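Local coordinates for nitroreductase family protein (Sphingopyxis sp., PDB 7DP1) that probably reduces nitro groups of dinitroaniline herbicides, using bound FMN as cofactor and NADPH as electron donor, at residues R62-R73 and W178-L189. The protein carries 1 engineered substitution. Numbering follows the deposited sequence.
Sequences RWQAVQDAVAAR and WAMYGATVRAEL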
loop_
_atom_site.group_PDB
_atom_site.type_symbol
_atom_site.label_atom_id
_atom_site.label_comp_id
_atom_site.label_asym_id
_atom_site.label_seq_id
_atom_site.Cartn_x
_atom_site.Cartn_y
_atom_site.Cartn_z
ATOM N N ARG A 62 -4.402 22.853 16.102
ATOM C CA ARG A 62 -4.753 21.456 16.352
ATOM C C ARG A 62 -3.522 20.573 16.227
ATOM O O ARG A 62 -3.235 19.731 17.080
ATOM C CB ARG A 62 -5.824 20.997 15.370
ATOM C CG ARG A 62 -7.122 21.788 15.499
ATOM C CD ARG A 62 -7.818 21.499 16.814
ATOM N NE ARG A 62 -7.936 20.064 17.027
ATOM C CZ ARG A 62 -7.292 19.398 17.976
ATOM N NH1 ARG A 62 -6.482 20.041 18.809
ATOM N NH2 ARG A 62 -7.457 18.088 18.083
ATOM N N TRP A 63 -2.797 20.792 15.141
ATOM C CA TRP A 63 -1.558 20.099 14.866
ATOM C C TRP A 63 -0.574 20.422 16.003
ATOM O O TRP A 63 0.252 19.591 16.377
ATOM C CB TRP A 63 -1.065 20.502 13.473
ATOM C CG TRP A 63 0.323 20.124 13.026
ATOM C CD1 TRP A 63 1.128 20.870 12.210
ATOM C CD2 TRP A 63 1.064 18.929 13.328
ATOM N NE1 TRP A 63 2.318 20.224 11.992
ATOM C CE2 TRP A 63 2.310 19.034 12.670
ATOM C CE3 TRP A 63 0.809 17.795 14.096
ATOM C CZ2 TRP A 63 3.292 18.046 12.759
ATOM C CZ3 TRP A 63 1.786 16.823 14.193
ATOM C CH2 TRP A 63 3.014 16.957 13.531
ATOM N N GLN A 64 -0.691 21.611 16.593
ATOM C CA GLN A 64 0.160 21.934 17.746
ATOM C C GLN A 64 -0.264 21.201 19.022
ATOM O O GLN A 64 0.582 20.833 19.836
ATOM C CB GLN A 64 0.148 23.445 18.029
ATOM C CG GLN A 64 1.376 24.177 17.546
ATOM C CD GLN A 64 2.636 23.689 18.224
ATOM O OE1 GLN A 64 2.638 23.403 19.420
ATOM N NE2 GLN A 64 3.716 23.583 17.459
ATOM N N ALA A 65 -1.565 21.006 19.208
ATOM C CA ALA A 65 -2.065 20.259 20.360
ATOM C C ALA A 65 -1.584 18.795 20.324
ATOM O O ALA A 65 -1.113 18.261 21.334
ATOM C CB ALA A 65 -3.579 20.330 20.428
ATOM N N VAL A 66 -1.704 18.148 19.171
ATOM C CA VAL A 66 -1.232 16.767 19.049
ATOM C C VAL A 66 0.237 16.696 19.426
ATOM O O VAL A 66 0.648 15.801 20.160
ATOM C CB VAL A 66 -1.429 16.197 17.619
ATOM C CG1 VAL A 66 -0.920 14.755 17.522
ATOM C CG2 VAL A 66 -2.881 16.298 17.208
ATOM N N GLN A 67 1.014 17.674 18.973
ATOM C CA GLN A 67 2.443 17.694 19.266
ATOM C C GLN A 67 2.752 17.786 20.751
ATOM O O GLN A 67 3.663 17.113 21.236
ATOM C CB GLN A 67 3.117 18.847 18.525
ATOM C CG GLN A 67 3.346 18.538 17.042
ATOM C CD GLN A 67 3.844 19.740 16.267
ATOM O OE1 GLN A 67 5.043 19.999 16.209
ATOM N NE2 GLN A 67 2.924 20.483 15.667
ATOM N N ASP A 68 1.971 18.587 21.475
ATOM C CA ASP A 68 2.235 18.857 22.883
ATOM C C ASP A 68 1.863 17.655 23.733
ATOM O O ASP A 68 2.569 17.290 24.673
ATOM C CB ASP A 68 1.441 20.076 23.351
ATOM C CG ASP A 68 1.943 21.375 22.743
ATOM O OD1 ASP A 68 3.050 21.382 22.162
ATOM O OD2 ASP A 68 1.231 22.395 22.858
ATOM N N ALA A 69 0.730 17.050 23.391
ATOM C CA ALA A 69 0.254 15.877 24.093
ATOM C C ALA A 69 1.251 14.739 23.966
ATOM O O ALA A 69 1.571 14.074 24.944
ATOM C CB ALA A 69 -1.091 15.465 23.568
ATOM N N VAL A 70 1.743 14.518 22.753
ATOM C CA VAL A 70 2.700 13.451 22.535
ATOM C C VAL A 70 4.034 13.776 23.227
ATOM O O VAL A 70 4.686 12.893 23.783
ATOM C CB VAL A 70 2.916 13.212 21.037
ATOM C CG1 VAL A 70 4.073 12.257 20.813
ATOM C CG2 VAL A 70 1.636 12.630 20.405
ATOM N N ALA A 71 4.421 15.045 23.227
ATOM C CA ALA A 71 5.638 15.456 23.919
ATOM C C ALA A 71 5.554 15.144 25.420
ATOM O O ALA A 71 6.545 14.758 26.043
ATOM C CB ALA A 71 5.905 16.923 23.690
ATOM N N ALA A 72 4.370 15.325 25.996
ATOM C CA ALA A 72 4.142 15.000 27.405
ATOM C C ALA A 72 4.385 13.518 27.684
ATOM O O ALA A 72 4.902 13.169 28.736
ATOM C CB ALA A 72 2.734 15.393 27.821
ATOM N N ARG A 73 3.981 12.651 26.756
ATOM C CA ARG A 73 4.250 11.230 26.885
ATOM C C ARG A 73 5.739 11.004 26.727
ATOM O O ARG A 73 6.339 10.203 27.451
ATOM C CB ARG A 73 3.482 10.415 25.829
ATOM C CG ARG A 73 1.970 10.555 25.885
ATOM C CD ARG A 73 1.439 10.193 27.261
ATOM N NE ARG A 73 1.539 8.756 27.522
ATOM C CZ ARG A 73 0.999 8.153 28.579
ATOM N NH1 ARG A 73 1.118 6.843 28.727
ATOM N NH2 ARG A 73 0.338 8.860 29.488
ATOM N N TRP A 178 4.174 7.866 15.200
ATOM C CA TRP A 178 2.966 8.299 15.907
ATOM C C TRP A 178 2.202 7.123 16.519
ATOM O O TRP A 178 1.500 7.275 17.528
ATOM C CB TRP A 178 2.056 9.096 14.953
ATOM C CG TRP A 178 2.741 10.364 14.469
ATOM C CD1 TRP A 178 3.331 10.563 13.251
ATOM C CD2 TRP A 178 2.960 11.568 15.222
ATOM N NE1 TRP A 178 3.889 11.817 13.198
ATOM C CE2 TRP A 178 3.670 12.456 14.394
ATOM C CE3 TRP A 178 2.603 11.984 16.512
ATOM C CZ2 TRP A 178 4.030 13.741 14.806
ATOM C CZ3 TRP A 178 2.970 13.264 16.931
ATOM C CH2 TRP A 178 3.673 14.125 16.081
ATOM N N ALA A 179 2.335 5.944 15.916
ATOM C CA ALA A 179 1.664 4.771 16.452
ATOM C C ALA A 179 2.258 4.347 17.800
ATOM O O ALA A 179 1.643 3.568 18.523
ATOM C CB ALA A 179 1.723 3.600 15.433
ATOM N N MET A 180 3.439 4.864 18.139
ATOM C CA MET A 180 4.019 4.686 19.485
ATOM C C MET A 180 3.188 5.308 20.600
ATOM O O MET A 180 3.355 4.956 21.764
ATOM C CB MET A 180 5.437 5.256 19.547
ATOM C CG MET A 180 6.471 4.406 18.823
ATOM S SD MET A 180 6.901 2.949 19.804
ATOM C CE MET A 180 5.696 1.749 19.237
ATOM N N TYR A 181 2.330 6.259 20.249
ATOM C CA TYR A 181 1.480 6.929 21.240
ATOM C C TYR A 181 0.063 7.015 20.701
ATOM O O TYR A 181 -0.583 8.055 20.842
ATOM C CB TYR A 181 1.982 8.342 21.570
ATOM C CG TYR A 181 3.415 8.382 21.996
ATOM C CD1 TYR A 181 3.778 8.054 23.300
ATOM C CD2 TYR A 181 4.416 8.719 21.093
ATOM C CE1 TYR A 181 5.089 8.069 23.696
ATOM C CE2 TYR A 181 5.741 8.739 21.485
ATOM C CZ TYR A 181 6.071 8.410 22.788
ATOM O OH TYR A 181 7.385 8.426 23.193
ATOM N N GLY A 182 -0.402 5.927 20.088
ATOM C CA GLY A 182 -1.686 5.896 19.410
ATOM C C GLY A 182 -2.841 6.449 20.232
ATOM O O GLY A 182 -3.595 7.302 19.756
ATOM N N ALA A 183 -2.960 5.978 21.471
ATOM C CA ALA A 183 -4.074 6.355 22.341
ATOM C C ALA A 183 -4.126 7.855 22.574
ATOM O O ALA A 183 -5.199 8.450 22.546
ATOM C CB ALA A 183 -3.983 5.624 23.679
ATOM N N THR A 184 -2.966 8.460 22.813
ATOM C CA THR A 184 -2.881 9.907 22.989
ATOM C C THR A 184 -3.295 10.636 21.713
ATOM O O THR A 184 -4.104 11.552 21.748
ATOM C CB THR A 184 -1.465 10.363 23.362
ATOM O OG1 THR A 184 -1.132 9.875 24.661
ATOM C CG2 THR A 184 -1.383 11.887 23.358
ATOM N N VAL A 185 -2.719 10.230 20.590
ATOM C CA VAL A 185 -3.055 10.845 19.308
ATOM C C VAL A 185 -4.558 10.734 19.044
ATOM O O VAL A 185 -5.215 11.738 18.753
ATOM C CB VAL A 185 -2.264 10.206 18.158
ATOM C CG1 VAL A 185 -2.660 10.825 16.784
ATOM C CG2 VAL A 185 -0.765 10.324 18.418
ATOM N N ARG A 186 -5.098 9.525 19.182
ATOM C CA ARG A 186 -6.526 9.296 18.986
ATOM C C ARG A 186 -7.323 10.197 19.914
ATOM O O ARG A 186 -8.357 10.726 19.517
ATOM C CB ARG A 186 -6.913 7.827 19.216
ATOM C CG ARG A 186 -6.526 6.906 18.059
ATOM C CD ARG A 186 -7.214 5.544 18.143
ATOM N NE ARG A 186 -6.380 4.582 18.850
ATOM C CZ ARG A 186 -6.581 4.180 20.090
ATOM N NH1 ARG A 186 -7.616 4.644 20.788
ATOM N NH2 ARG A 186 -5.744 3.311 20.634
ATOM N N ALA A 187 -6.865 10.344 21.155
ATOM C CA ALA A 187 -7.548 11.233 22.080
ATOM C C ALA A 187 -7.565 12.681 21.573
ATOM O O ALA A 187 -8.624 13.311 21.519
ATOM C CB ALA A 187 -6.905 11.165 23.465
ATOM N N GLU A 188 -6.408 13.197 21.164
ATOM C CA GLU A 188 -6.312 14.606 20.773
ATOM C C GLU A 188 -7.072 14.920 19.490
ATOM O O GLU A 188 -7.472 16.063 19.251
ATOM C CB GLU A 188 -4.851 15.020 20.633
ATOM C CG GLU A 188 -4.151 15.109 21.970
ATOM C CD GLU A 188 -4.845 16.077 22.925
ATOM O OE1 GLU A 188 -5.351 17.116 22.449
ATOM O OE2 GLU A 188 -4.885 15.796 24.146
ATOM N N LEU A 189 -7.272 13.891 18.681
ATOM C CA LEU A 189 -8.003 14.004 17.434
ATOM C C LEU A 189 -9.486 13.723 17.703
ATOM O O LEU A 189 -10.345 13.923 16.839
ATOM C CB LEU A 189 -7.463 13.009 16.407
ATOM C CG LEU A 189 -6.015 13.154 15.909
ATOM C CD1 LEU A 189 -5.714 12.125 14.842
ATOM C CD2 LEU A 189 -5.670 14.545 15.421
HETATM O O HOH W 1 7.410 8.181 25.974
#
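W63 and W178 meet through the benzo ends of their indoles: CZ2 of W178 lies 3.6 Å from CH2 of W63, near the plane of the W63 ring at its edge, and the planes stand 63° apart, an oblique pair that is neither a stack nor edge-to-face. With CG anti to the backbone N (chi1 169°), W63 swings its ring back to this meeting although its CB points away from 178-189. V70 approaches W178 differently, its CG2 in the ring plane at the edge, 3.8 Å from CZ3. Helices 62-73 and 182-189 run nearly antiparallel (150°) with axes 9.4 Å apart; between them CB of A69 packs 3.5 Å from CG of E188 and also touches CG2 of T184. Both helices pack on the antiparallel sheet of the nitroreductase fold, W63 on M137, V185 and L189 on F139. The W178 side chain lies about 6 Å from bound FMN. Its NE1 bonds OE1 of Q175 in the flavin pocket, and a leucine here would probably leave Q175 without that donor and open a gap against W63 and V70. CG1 of V70 touches CD2 and CB of R73 touches CD1 of the Y181 ring, and one water joins Y181 OH to R73 O. At the other end R62 NH2 points to E188 O, but at 2.3 Å this bond is doubtful; R62 NE bonds Q229 of the second subunit.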